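Local coordinates for protein interpain A (Prevotella intermedia, PDB 3BB7) that probably hydrolyses peptide bonds as a papain-like cysteine protease of the C10 family, here as a zymogen fragment with prodomain and catalytic domain, at residues T92-Q97 with V124-K129; T114-T119 with G266-I271; A206-C211 with E310-R315; V282-G285 with D289-G292. The protein carries 1 engineered substitution. All coordinates share one frame; numbering follows the deposited sequence.

Contact 1: T92-Q97 with V124-K129; sequences TTWGQQ and VLNYFK. Unlike the reference sequence in segment 124-129: Val-124 (reference Ala).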
loop_
_atom_site.group_PDB
_atom_site.type_symbol
_atom_site.label_atom_id
_atom_site.label_comp_id
_atom_site.label_asym_id
_atom_site.label_seq_id
_atom_site.Cartn_x
_atom_site.Cartn_y
_atom_site.Cartn_z
ATOM N N THR A 92 5.582 -10.639 3.813
ATOM C CA THR A 92 6.510 -10.153 2.815
ATOM C C THR A 92 6.901 -8.697 3.096
ATOM O O THR A 92 6.162 -7.942 3.743
ATOM C CB THR A 92 5.884 -10.224 1.417
ATOM O OG1 THR A 92 4.587 -9.597 1.439
ATOM C CG2 THR A 92 5.751 -11.655 0.965
ATOM N N THR A 93 8.073 -8.308 2.604
ATOM C CA THR A 93 8.516 -6.934 2.673
ATOM C C THR A 93 8.985 -6.495 1.292
ATOM O O THR A 93 10.143 -6.154 1.078
ATOM C CB THR A 93 9.630 -6.736 3.729
ATOM O OG1 THR A 93 10.625 -7.753 3.578
ATOM C CG2 THR A 93 9.037 -6.797 5.126
ATOM N N TRP A 94 8.060 -6.512 0.342
ATOM C CA TRP A 94 8.442 -6.279 -1.045
ATOM C C TRP A 94 8.585 -4.807 -1.409
ATOM O O TRP A 94 8.222 -3.929 -0.612
ATOM C CB TRP A 94 7.455 -7.009 -1.969
ATOM C CG TRP A 94 7.566 -8.520 -1.834
ATOM C CD1 TRP A 94 8.520 -9.218 -1.136
ATOM C CD2 TRP A 94 6.737 -9.499 -2.462
ATOM N NE1 TRP A 94 8.342 -10.578 -1.298
ATOM C CE2 TRP A 94 7.239 -10.778 -2.084
ATOM C CE3 TRP A 94 5.577 -9.433 -3.265
ATOM C CZ2 TRP A 94 6.636 -11.972 -2.484
ATOM C CZ3 TRP A 94 4.989 -10.622 -3.693
ATOM C CH2 TRP A 94 5.518 -11.879 -3.289
ATOM N N GLY A 95 9.158 -4.536 -2.580
ATOM C CA GLY A 95 9.416 -3.182 -3.012
ATOM C C GLY A 95 9.224 -3.058 -4.514
ATOM O O GLY A 95 8.484 -3.866 -5.123
ATOM N N GLN A 96 9.871 -2.061 -5.125
ATOM C CA GLN A 96 9.603 -1.730 -6.526
ATOM C C GLN A 96 10.825 -1.848 -7.435
ATOM O O GLN A 96 10.690 -1.724 -8.667
ATOM C CB GLN A 96 9.089 -0.292 -6.641
ATOM C CG GLN A 96 7.749 -0.033 -5.972
ATOM C CD GLN A 96 7.169 1.301 -6.398
ATOM O OE1 GLN A 96 7.258 1.680 -7.569
ATOM N NE2 GLN A 96 6.542 2.019 -5.443
ATOM N N GLN A 97 12.008 -2.054 -6.860
ATOM C CA GLN A 97 13.237 -2.156 -7.660
ATOM C C GLN A 97 13.767 -3.597 -7.741
ATOM O O GLN A 97 12.951 -4.534 -7.774
ATOM C CB GLN A 97 14.259 -1.094 -7.244
ATOM C CG GLN A 97 13.671 0.293 -7.428
ATOM C CD GLN A 97 14.657 1.383 -7.233
ATOM O OE1 GLN A 97 14.882 1.832 -6.111
ATOM N NE2 GLN A 97 15.259 1.829 -8.326
ATOM N N VAL A 124 -0.717 -8.773 -1.778
ATOM C CA VAL A 124 -2.005 -9.366 -1.437
ATOM C C VAL A 124 -2.232 -10.697 -2.165
ATOM O O VAL A 124 -2.663 -11.659 -1.540
ATOM C CB VAL A 124 -3.147 -8.359 -1.701
ATOM C CG1 VAL A 124 -4.548 -9.036 -1.461
ATOM C CG2 VAL A 124 -2.986 -7.170 -0.760
ATOM N N LEU A 125 -1.939 -10.781 -3.462
ATOM C CA LEU A 125 -2.103 -12.069 -4.175
ATOM C C LEU A 125 -1.223 -13.157 -3.575
ATOM O O LEU A 125 -1.658 -14.308 -3.396
ATOM C CB LEU A 125 -1.770 -11.900 -5.656
ATOM C CG LEU A 125 -2.985 -11.499 -6.529
ATOM C CD1 LEU A 125 -3.851 -10.371 -5.924
ATOM C CD2 LEU A 125 -2.604 -11.215 -7.976
ATOM N N ASN A 126 -0.005 -12.799 -3.187
ATOM C CA ASN A 126 0.886 -13.774 -2.599
ATOM C C ASN A 126 0.362 -14.267 -1.241
ATOM O O ASN A 126 0.558 -15.416 -0.860
ATOM C CB ASN A 126 2.293 -13.194 -2.404
ATOM C CG ASN A 126 3.237 -14.219 -1.793
ATOM O OD1 ASN A 126 3.541 -15.261 -2.407
ATOM N ND2 ASN A 126 3.706 -13.932 -0.579
ATOM N N TYR A 127 -0.265 -13.375 -0.478
ATOM C CA TYR A 127 -0.874 -13.787 0.797
ATOM C C TYR A 127 -1.878 -14.928 0.565
ATOM O O TYR A 127 -1.917 -15.928 1.324
ATOM C CB TYR A 127 -1.530 -12.578 1.473
ATOM C CG TYR A 127 -2.311 -12.997 2.694
ATOM C CD1 TYR A 127 -1.652 -13.312 3.893
ATOM C CD2 TYR A 127 -3.688 -13.147 2.630
ATOM C CE1 TYR A 127 -2.369 -13.727 5.016
ATOM C CE2 TYR A 127 -4.439 -13.581 3.775
ATOM C CZ TYR A 127 -3.758 -13.855 4.951
ATOM O OH TYR A 127 -4.429 -14.310 6.068
ATOM N N PHE A 128 -2.689 -14.802 -0.491
ATOM C CA PHE A 128 -3.685 -15.838 -0.817
ATOM C C PHE A 128 -3.170 -17.011 -1.617
ATOM O O PHE A 128 -3.843 -18.047 -1.682
ATOM C CB PHE A 128 -4.839 -15.193 -1.586
ATOM C CG PHE A 128 -5.675 -14.270 -0.729
ATOM C CD1 PHE A 128 -6.452 -14.797 0.312
ATOM C CD2 PHE A 128 -5.641 -12.901 -0.927
ATOM C CE1 PHE A 128 -7.226 -13.974 1.126
ATOM C CE2 PHE A 128 -6.391 -12.041 -0.096
ATOM C CZ PHE A 128 -7.181 -12.585 0.912
ATOM N N LYS A 129 -1.994 -16.855 -2.231
ATOM C CA LYS A 129 -1.427 -17.863 -3.132
ATOM C C LYS A 129 -2.450 -18.241 -4.210
ATOM O O LYS A 129 -2.727 -19.423 -4.471
ATOM C CB LYS A 129 -0.904 -19.085 -2.375
ATOM C CG LYS A 129 0.327 -18.733 -1.569
ATOM C CD LYS A 129 0.612 -19.761 -0.502
ATOM C CE LYS A 129 1.600 -19.164 0.500
ATOM N NZ LYS A 129 1.617 -17.650 0.489
HETATM O O HOH W 1 2.572 -11.361 0.648
#
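Asn-126 is the residue of segment 124-129 that touches 92-97, lying against Thr-92 and Trp-94. Its CG stands anti to the backbone N (chi1 -180°), which carries the amide off the helix toward the loop. CB and CG meet the six-membered ring at CH2, with Trp-94 CH2 3.6 Å from Asn-126 CB; the two side chains cross at about a right angle, ring and amide planes 38° apart. The amide goes on to Thr-92, where Asn-126 ND2 lies 3.4 Å from the methyl CG2 of Thr-92. That same methyl sits over one face of the indole, toward its rim. A water accepts from Asn-126 ND2 at 3.1 Å and donates to Thr-92 OG1 at 2.8 Å; Thr-92 OG1 also hydrogen-bonds Gln-123 OE1. Asparagine suits this place because one short side chain offers aliphatic carbon to the ring and an N-H to the water. Helix 116-128 is the central helix of the papain-like fold, and the contact fastens its C-terminal end to the loop ahead of it. Trp-94 NE1 is held by Lys-167 O, and helix 176-192 packs on the indole through Val-182, Leu-185 and Met-186. Past Asn-126, the helix runs to Phe-128, and Lys-129, with positive phi, is the first residue to leave it.

Contact 2: T114-T119 with G266-I271; sequences TGAVAT and GHAFVI. Engineered in segment 114-119: Ala-116 (natural residue Cys).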
loop_
_atom_site.group_PDB
_atom_site.type_symbol
_atom_site.label_atom_id
_atom_site.label_comp_id
_atom_site.label_asym_id
_atom_site.label_seq_id
_atom_site.Cartn_x
_atom_site.Cartn_y
_atom_site.Cartn_z
ATOM N N THR A 114 8.366 -1.063 -10.440
ATOM C CA THR A 114 7.126 -1.805 -10.611
ATOM C C THR A 114 5.846 -0.984 -10.457
ATOM O O THR A 114 4.789 -1.354 -11.011
ATOM C CB THR A 114 7.024 -2.959 -9.605
ATOM O OG1 THR A 114 7.093 -2.405 -8.285
ATOM C CG2 THR A 114 8.121 -3.977 -9.851
ATOM N N GLY A 115 5.920 0.072 -9.667
ATOM C CA GLY A 115 4.725 0.886 -9.321
ATOM C C GLY A 115 4.156 0.417 -7.984
ATOM O O GLY A 115 4.059 -0.793 -7.717
ATOM N N ALA A 116 3.757 1.361 -7.140
ATOM C CA ALA A 116 3.237 1.018 -5.810
ATOM C C ALA A 116 1.997 0.164 -5.888
ATOM O O ALA A 116 1.770 -0.707 -5.036
ATOM C CB ALA A 116 2.925 2.283 -5.025
ATOM N N VAL A 117 1.162 0.402 -6.903
ATOM C CA VAL A 117 -0.071 -0.400 -7.043
ATOM C C VAL A 117 0.285 -1.843 -7.337
ATOM O O VAL A 117 -0.326 -2.759 -6.784
ATOM C CB VAL A 117 -1.011 0.191 -8.143
ATOM C CG1 VAL A 117 -2.158 -0.745 -8.469
ATOM C CG2 VAL A 117 -1.543 1.548 -7.653
ATOM N N ALA A 118 1.287 -2.060 -8.195
ATOM C CA ALA A 118 1.689 -3.437 -8.499
ATOM C C ALA A 118 2.289 -4.115 -7.284
ATOM O O ALA A 118 1.980 -5.273 -7.010
ATOM C CB ALA A 118 2.640 -3.470 -9.654
ATOM N N THR A 119 3.117 -3.409 -6.512
ATOM C CA THR A 119 3.746 -4.012 -5.342
ATOM C C THR A 119 2.690 -4.372 -4.274
ATOM O O THR A 119 2.750 -5.469 -3.656
ATOM C CB THR A 119 4.823 -3.067 -4.813
ATOM O OG1 THR A 119 5.863 -2.982 -5.796
ATOM C CG2 THR A 119 5.395 -3.539 -3.489
ATOM N N GLY A 266 1.783 8.517 -7.609
ATOM C CA GLY A 266 0.840 8.019 -6.610
ATOM C C GLY A 266 1.428 7.319 -5.415
ATOM O O GLY A 266 2.638 7.357 -5.148
ATOM N N HIS A 267 0.532 6.711 -4.650
ATOM C CA HIS A 267 0.906 6.011 -3.450
ATOM C C HIS A 267 -0.017 4.815 -3.354
ATOM O O HIS A 267 -1.191 4.864 -3.749
ATOM C CB HIS A 267 0.729 6.904 -2.205
ATOM C CG HIS A 267 -0.460 7.807 -2.276
ATOM N ND1 HIS A 267 -1.641 7.565 -1.603
ATOM C CD2 HIS A 267 -0.641 8.969 -2.947
ATOM C CE1 HIS A 267 -2.509 8.523 -1.889
ATOM N NE2 HIS A 267 -1.920 9.392 -2.693
ATOM N N ALA A 268 0.490 3.725 -2.821
ATOM C CA ALA A 268 -0.359 2.568 -2.557
ATOM C C ALA A 268 0.360 1.664 -1.594
ATOM O O ALA A 268 1.587 1.659 -1.514
ATOM C CB ALA A 268 -0.732 1.808 -3.871
ATOM N N PHE A 269 -0.422 0.907 -0.841
ATOM C CA PHE A 269 0.113 0.104 0.220
ATOM C C PHE A 269 -0.940 -0.921 0.566
ATOM O O PHE A 269 -2.044 -0.915 -0.015
ATOM C CB PHE A 269 0.521 0.971 1.433
ATOM C CG PHE A 269 -0.550 1.936 1.925
ATOM C CD1 PHE A 269 -1.502 1.550 2.888
ATOM C CD2 PHE A 269 -0.575 3.244 1.459
ATOM C CE1 PHE A 269 -2.453 2.465 3.365
ATOM C CE2 PHE A 269 -1.532 4.163 1.949
ATOM C CZ PHE A 269 -2.463 3.757 2.872
ATOM N N VAL A 270 -0.603 -1.798 1.504
ATOM C CA VAL A 270 -1.542 -2.815 1.959
ATOM C C VAL A 270 -1.918 -2.555 3.416
ATOM O O VAL A 270 -1.025 -2.318 4.259
ATOM C CB VAL A 270 -0.988 -4.261 1.805
ATOM C CG1 VAL A 270 -2.024 -5.298 2.242
ATOM C CG2 VAL A 270 -0.539 -4.472 0.367
ATOM N N ILE A 271 -3.222 -2.599 3.711
ATOM C CA ILE A 271 -3.660 -2.663 5.124
ATOM C C ILE A 271 -3.846 -4.122 5.439
ATOM O O ILE A 271 -4.684 -4.815 4.824
ATOM C CB ILE A 271 -4.979 -1.898 5.390
ATOM C CG1 ILE A 271 -4.762 -0.385 5.141
ATOM C CG2 ILE A 271 -5.527 -2.218 6.830
ATOM C CD1 ILE A 271 -6.071 0.386 5.153
HETATM O O HOH W 2 3.014 -0.527 -2.425
#
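Ala-116 and Ala-268 face each other across the active-site junction of the papain-like fold, both methyls pointing inward, with Ala-116 CB 3.9 Å from Ala-268 CB. There the N terminus of the central helix, with Gly-115 at its N-cap position, meets the strand bearing the histidine. Ala-116 is an engineered residue at the position of the predicted nucleophilic cysteine. Its methyl comes in over the strand backbone, with Ala-116 CB 3.6 Å from Ala-268 N, an amide that is bonded to Ser-50 OG. In return the Ala-268 methyl lies against the first helical turn, with Ala-268 CB 3.7 Å from Ala-116 O. On its flank stands Val-117 CG2, 3.9 Å from Ala-268 CB. The small side chain of Ala-268 lets the strand come close to the helix, Ala-116 CA and Ala-268 CA being 5.1 Å apart. His-267, the predicted proton acceptor, points away from the helix. With chi1 at 37° its ring swings off, and His-267 ND1 is 7.8 Å from Ala-116 CB; the ring stacks on Trp-53 of helix 49-68, and NE2 hydrogen-bonds Glu-310 OE1. The predicted nucleophile position and histidine are thus not placed side by side, consistent with a latent zymogen. Between the two backbones a water lies 2.9 Å from Ala-116 O and 2.8 Å from Ala-268 O.

Contact 3: A206-C211 with E310-R315; sequences AYMTDC and EQDMVR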
loop_
_atom_site.group_PDB
_atom_site.type_symbol
_atom_site.label_atom_id
_atom_site.label_comp_id
_atom_site.label_asym_id
_atom_site.label_seq_id
_atom_site.Cartn_x
_atom_site.Cartn_y
_atom_site.Cartn_z
ATOM N N ALA A 206 -0.592 3.997 -11.525
ATOM C CA ALA A 206 -1.812 3.328 -11.962
ATOM C C ALA A 206 -3.005 3.812 -11.154
ATOM O O ALA A 206 -2.851 4.222 -9.986
ATOM C CB ALA A 206 -1.680 1.805 -11.814
ATOM N N TYR A 207 -4.185 3.719 -11.775
ATOM C CA TYR A 207 -5.447 4.072 -11.115
ATOM C C TYR A 207 -6.075 2.849 -10.490
ATOM O O TYR A 207 -6.075 1.767 -11.083
ATOM C CB TYR A 207 -6.424 4.683 -12.117
ATOM C CG TYR A 207 -5.892 5.950 -12.740
ATOM C CD1 TYR A 207 -5.439 5.957 -14.055
ATOM C CD2 TYR A 207 -5.824 7.131 -12.005
ATOM C CE1 TYR A 207 -4.931 7.161 -14.635
ATOM C CE2 TYR A 207 -5.310 8.312 -12.554
ATOM C CZ TYR A 207 -4.878 8.311 -13.870
ATOM O OH TYR A 207 -4.376 9.480 -14.422
ATOM N N MET A 208 -6.659 3.016 -9.311
ATOM C CA MET A 208 -7.268 1.880 -8.615
ATOM C C MET A 208 -8.441 1.292 -9.360
ATOM O O MET A 208 -8.683 0.099 -9.271
ATOM C CB MET A 208 -7.670 2.254 -7.182
ATOM C CG MET A 208 -6.489 2.445 -6.302
ATOM S SD MET A 208 -5.574 0.891 -6.074
ATOM C CE MET A 208 -4.279 1.513 -5.019
ATOM N N THR A 209 -9.136 2.107 -10.152
ATOM C CA THR A 209 -10.225 1.573 -10.943
ATOM C C THR A 209 -9.716 0.526 -11.950
ATOM O O THR A 209 -10.392 -0.496 -12.213
ATOM C CB THR A 209 -10.992 2.698 -11.657
ATOM O OG1 THR A 209 -12.142 2.153 -12.317
ATOM C CG2 THR A 209 -10.127 3.433 -12.690
ATOM N N ASP A 210 -8.523 0.772 -12.483
ATOM C CA ASP A 210 -7.903 -0.141 -13.447
ATOM C C ASP A 210 -7.339 -1.366 -12.730
ATOM O O ASP A 210 -7.437 -2.485 -13.240
ATOM C CB ASP A 210 -6.833 0.592 -14.236
ATOM C CG ASP A 210 -7.390 1.655 -15.149
ATOM O OD1 ASP A 210 -8.483 1.481 -15.731
ATOM O OD2 ASP A 210 -6.675 2.675 -15.304
ATOM N N CYS A 211 -6.795 -1.168 -11.527
ATOM C CA CYS A 211 -6.346 -2.290 -10.719
ATOM C C CYS A 211 -7.516 -3.284 -10.479
ATOM O O CYS A 211 -7.384 -4.487 -10.771
ATOM C CB CYS A 211 -5.763 -1.764 -9.408
ATOM S SG CYS A 211 -5.189 -3.044 -8.282
ATOM N N GLU A 310 -7.119 11.506 -1.733
ATOM C CA GLU A 310 -6.432 10.429 -2.476
ATOM C C GLU A 310 -6.443 9.117 -1.691
ATOM O O GLU A 310 -5.381 8.568 -1.328
ATOM C CB GLU A 310 -5.008 10.887 -2.820
ATOM C CG GLU A 310 -5.000 12.244 -3.559
ATOM C CD GLU A 310 -3.631 12.876 -3.643
ATOM O OE1 GLU A 310 -2.674 12.356 -3.022
ATOM O OE2 GLU A 310 -3.515 13.926 -4.335
ATOM N N GLN A 311 -7.652 8.597 -1.456
ATOM C CA GLN A 311 -7.813 7.354 -0.692
ATOM C C GLN A 311 -8.861 6.478 -1.334
ATOM O O GLN A 311 -10.057 6.770 -1.271
ATOM C CB GLN A 311 -8.221 7.628 0.754
ATOM C CG GLN A 311 -7.158 8.313 1.584
ATOM C CD GLN A 311 -7.644 8.548 2.995
ATOM O OE1 GLN A 311 -7.691 7.617 3.822
ATOM N NE2 GLN A 311 -8.002 9.791 3.292
ATOM N N ASP A 312 -8.369 5.442 -1.996
ATOM C CA ASP A 312 -9.180 4.459 -2.673
ATOM C C ASP A 312 -8.808 3.112 -2.077
ATOM O O ASP A 312 -7.705 2.947 -1.532
ATOM C CB ASP A 312 -8.839 4.405 -4.169
ATOM C CG ASP A 312 -8.889 5.762 -4.843
ATOM O OD1 ASP A 312 -7.993 6.044 -5.677
ATOM O OD2 ASP A 312 -9.803 6.553 -4.537
ATOM N N MET A 313 -9.702 2.139 -2.168
ATOM C CA MET A 313 -9.328 0.778 -1.796
ATOM C C MET A 313 -9.834 -0.172 -2.848
ATOM O O MET A 313 -10.849 0.080 -3.512
ATOM C CB MET A 313 -9.809 0.400 -0.382
ATOM C CG MET A 313 -11.220 -0.075 -0.248
ATOM S SD MET A 313 -11.675 -0.953 1.300
ATOM C CE MET A 313 -11.500 0.386 2.482
ATOM N N VAL A 314 -9.156 -1.303 -2.965
ATOM C CA VAL A 314 -9.686 -2.405 -3.757
ATOM C C VAL A 314 -10.019 -3.472 -2.746
ATOM O O VAL A 314 -9.111 -3.944 -2.019
ATOM C CB VAL A 314 -8.701 -2.924 -4.811
ATOM C CG1 VAL A 314 -9.323 -4.113 -5.514
ATOM C CG2 VAL A 314 -8.367 -1.832 -5.803
ATOM N N ARG A 315 -11.305 -3.820 -2.663
ATOM C CA ARG A 315 -11.755 -4.898 -1.801
ATOM C C ARG A 315 -12.275 -6.033 -2.688
ATOM O O ARG A 315 -12.367 -5.880 -3.921
ATOM C CB ARG A 315 -12.799 -4.383 -0.798
ATOM C CG ARG A 315 -14.115 -3.986 -1.400
ATOM C CD ARG A 315 -15.078 -3.466 -0.319
ATOM N NE ARG A 315 -16.246 -2.910 -0.983
ATOM C CZ ARG A 315 -17.330 -2.482 -0.348
ATOM N NH1 ARG A 315 -17.400 -2.578 0.979
ATOM N NH2 ARG A 315 -18.333 -1.955 -1.049
HETATM O O HOH W 3 -6.688 5.554 -7.854
#
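Met-208 sets its CG beside the backbone N (chi1 -71°) and then bends again at chi2 (-65°), which lays the chain obliquely across Asp-312 and Val-314 instead of straight out from the helix. Met-208 CG rests against Asp-312 CB at 3.7 Å, and farther along Met-208 SD reaches Val-314 CG2 at 3.9 Å. This methyl, anti to the carbonyl carbon of Val-314, is also met by a second sulfur, Cys-211 SG lying 4.2 Å from Val-314 CG2. A flexible methionine and a compact cysteine, one helical turn apart, suit the place, since both sulfurs lie on the same side of this methyl. The contact packs the start of helix 208-218 on the part of the large antiparallel sheet that belongs to the papain-like catalytic domain, where Asp-312 and Val-314, two residues apart, point to the same face. Met-313, between them, turns to the other face, toward Trp-237, Ile-240 and Val-241 of helix 234-246. The polar link is indirect: a water accepts from Met-208 N at 2.9 Å and donates to Asp-312 OD1 at 2.6 Å. An aspartate near the N terminus of a helix would probably be stabilised by the helix dipole. Its other oxygen, OD2, is held by Thr-228 OG1.

Contact 4: V282-G285 with D289-G292; sequences VNWG and DVDG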
loop_
_atom_site.group_PDB
_atom_site.type_symbol
_atom_site.label_atom_id
_atom_site.label_comp_id
_atom_site.label_asym_id
_atom_site.label_seq_id
_atom_site.Cartn_x
_atom_site.Cartn_y
_atom_site.Cartn_z
ATOM N N VAL A 282 0.144 -1.399 8.321
ATOM C CA VAL A 282 0.444 -0.955 6.959
ATOM C C VAL A 282 1.758 -1.566 6.463
ATOM O O VAL A 282 2.785 -1.540 7.170
ATOM C CB VAL A 282 0.573 0.563 6.888
ATOM C CG1 VAL A 282 0.915 1.033 5.469
ATOM C CG2 VAL A 282 -0.712 1.267 7.371
ATOM N N ASN A 283 1.678 -2.123 5.253
ATOM C CA ASN A 283 2.848 -2.552 4.504
ATOM C C ASN A 283 2.996 -1.601 3.334
ATOM O O ASN A 283 2.213 -1.647 2.411
ATOM C CB ASN A 283 2.673 -3.999 4.053
ATOM C CG ASN A 283 3.934 -4.562 3.413
ATOM O OD1 ASN A 283 4.535 -3.918 2.556
ATOM N ND2 ASN A 283 4.361 -5.751 3.869
ATOM N N TRP A 284 3.968 -0.701 3.408
ATOM C CA TRP A 284 4.093 0.373 2.420
ATOM C C TRP A 284 4.642 -0.101 1.081
ATOM O O TRP A 284 4.634 0.678 0.128
ATOM C CB TRP A 284 5.034 1.481 2.914
ATOM C CG TRP A 284 4.638 2.097 4.232
ATOM C CD1 TRP A 284 5.221 1.864 5.453
ATOM C CD2 TRP A 284 3.595 3.059 4.457
ATOM N NE1 TRP A 284 4.607 2.631 6.424
ATOM C CE2 TRP A 284 3.591 3.349 5.848
ATOM C CE3 TRP A 284 2.627 3.669 3.626
ATOM C CZ2 TRP A 284 2.695 4.235 6.425
ATOM C CZ3 TRP A 284 1.707 4.570 4.238
ATOM C CH2 TRP A 284 1.764 4.830 5.615
ATOM N N GLY A 285 5.153 -1.322 1.015
ATOM C CA GLY A 285 5.724 -1.856 -0.229
ATOM C C GLY A 285 7.029 -1.150 -0.578
ATOM O O GLY A 285 7.335 -0.950 -1.740
ATOM N N ASP A 289 10.624 -0.759 4.800
ATOM C CA ASP A 289 10.957 0.491 5.483
ATOM C C ASP A 289 9.693 1.071 6.125
ATOM O O ASP A 289 8.701 1.325 5.452
ATOM C CB ASP A 289 11.478 1.523 4.505
ATOM C CG ASP A 289 12.857 1.189 3.947
ATOM O OD1 ASP A 289 13.334 1.980 3.077
ATOM O OD2 ASP A 289 13.479 0.184 4.383
ATOM N N VAL A 290 9.800 1.331 7.415
ATOM C CA VAL A 290 8.768 1.960 8.248
ATOM C C VAL A 290 7.382 1.312 8.262
ATOM O O VAL A 290 6.414 1.948 8.662
ATOM C CB VAL A 290 8.746 3.530 8.119
ATOM C CG1 VAL A 290 10.104 4.124 8.522
ATOM C CG2 VAL A 290 8.337 4.016 6.721
ATOM N N ASP A 291 7.312 0.026 7.910
ATOM C CA ASP A 291 6.056 -0.708 8.092
ATOM C C ASP A 291 5.707 -0.666 9.586
ATOM O O ASP A 291 6.601 -0.662 10.449
ATOM C CB ASP A 291 6.148 -2.169 7.612
ATOM C CG ASP A 291 6.275 -2.303 6.115
ATOM O OD1 ASP A 291 6.132 -1.288 5.399
ATOM O OD2 ASP A 291 6.483 -3.468 5.650
ATOM N N GLY A 292 4.417 -0.590 9.895
ATOM C CA GLY A 292 3.970 -0.466 11.291
ATOM C C GLY A 292 2.495 -0.166 11.357
ATOM O O GLY A 292 1.773 -0.394 10.379
#
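Val-282 and Gly-292 form an antiparallel hydrogen-bonded pair, the two segments running 162° apart, with Val-282 N to Gly-292 O at 2.8 Å and a weak return bond from Gly-292 N to Val-282 O at 3.3 Å. Past Asn-283 the chain leaves the strand, and side chains take over the bonding. Asp-291 OD1 accepts from Trp-284 N at 3.0 Å, met from above the carboxylate plane, while the other oxygen, OD2, lies near the Asn-283 amide without a hydrogen bond. An aspartate thus serves a backbone N-H at the point where the regular ladder stops. The indole reaches the same loop by its edge: Trp-284 NE1 donates to Val-290 O at 3.0 Å, with the oxygen in the ring plane but the nitrogen 62° out of the carbonyl plane. One face of the indole is filled by Val-282 CG1, 3.4 Å above its centre. Asn-283 makes an Asx turn, Asn-283 OD1 accepting from Gly-285 N at 3.1 Å and also from Gln-123 NE2, while its ND2 donates to Thr-92 O; Gly-285 takes the positive phi that follows. Phe-269 of the adjacent strand 267-274 and Tyr-294, farther along strand 292-294, meet the indole edge-to-face. Helix 49-68 touches Trp-284 through Ser-50 and Val-290 through Phe-51, and Asp-291 O bonds Ser-39 OG of strand 35-39, the neighbour of strand 292-294 in the sheet.

Overall arrangement
From the N terminus, contact 1 opens at 92-97 and closes a short loop at 124-129; contact 2 opens inside it at 114-119, on the same helix, and closes only at 266-271, so the two cross. Contact 3 opens at 206-211, before contact 2 has closed, and ends at 310-315, crossing it in turn. Contact 4, a tight local hairpin, is nested inside the loop of contact 3. Contact 2 is central, touching the other three: it joins the central helix to the sheet, contact 3 brings a second helix onto that sheet, and contact 4 lies on the neighbouring strand. Thr-92 O to Asn-283 ND2, 2.8 Å, joins contacts 1 and 4.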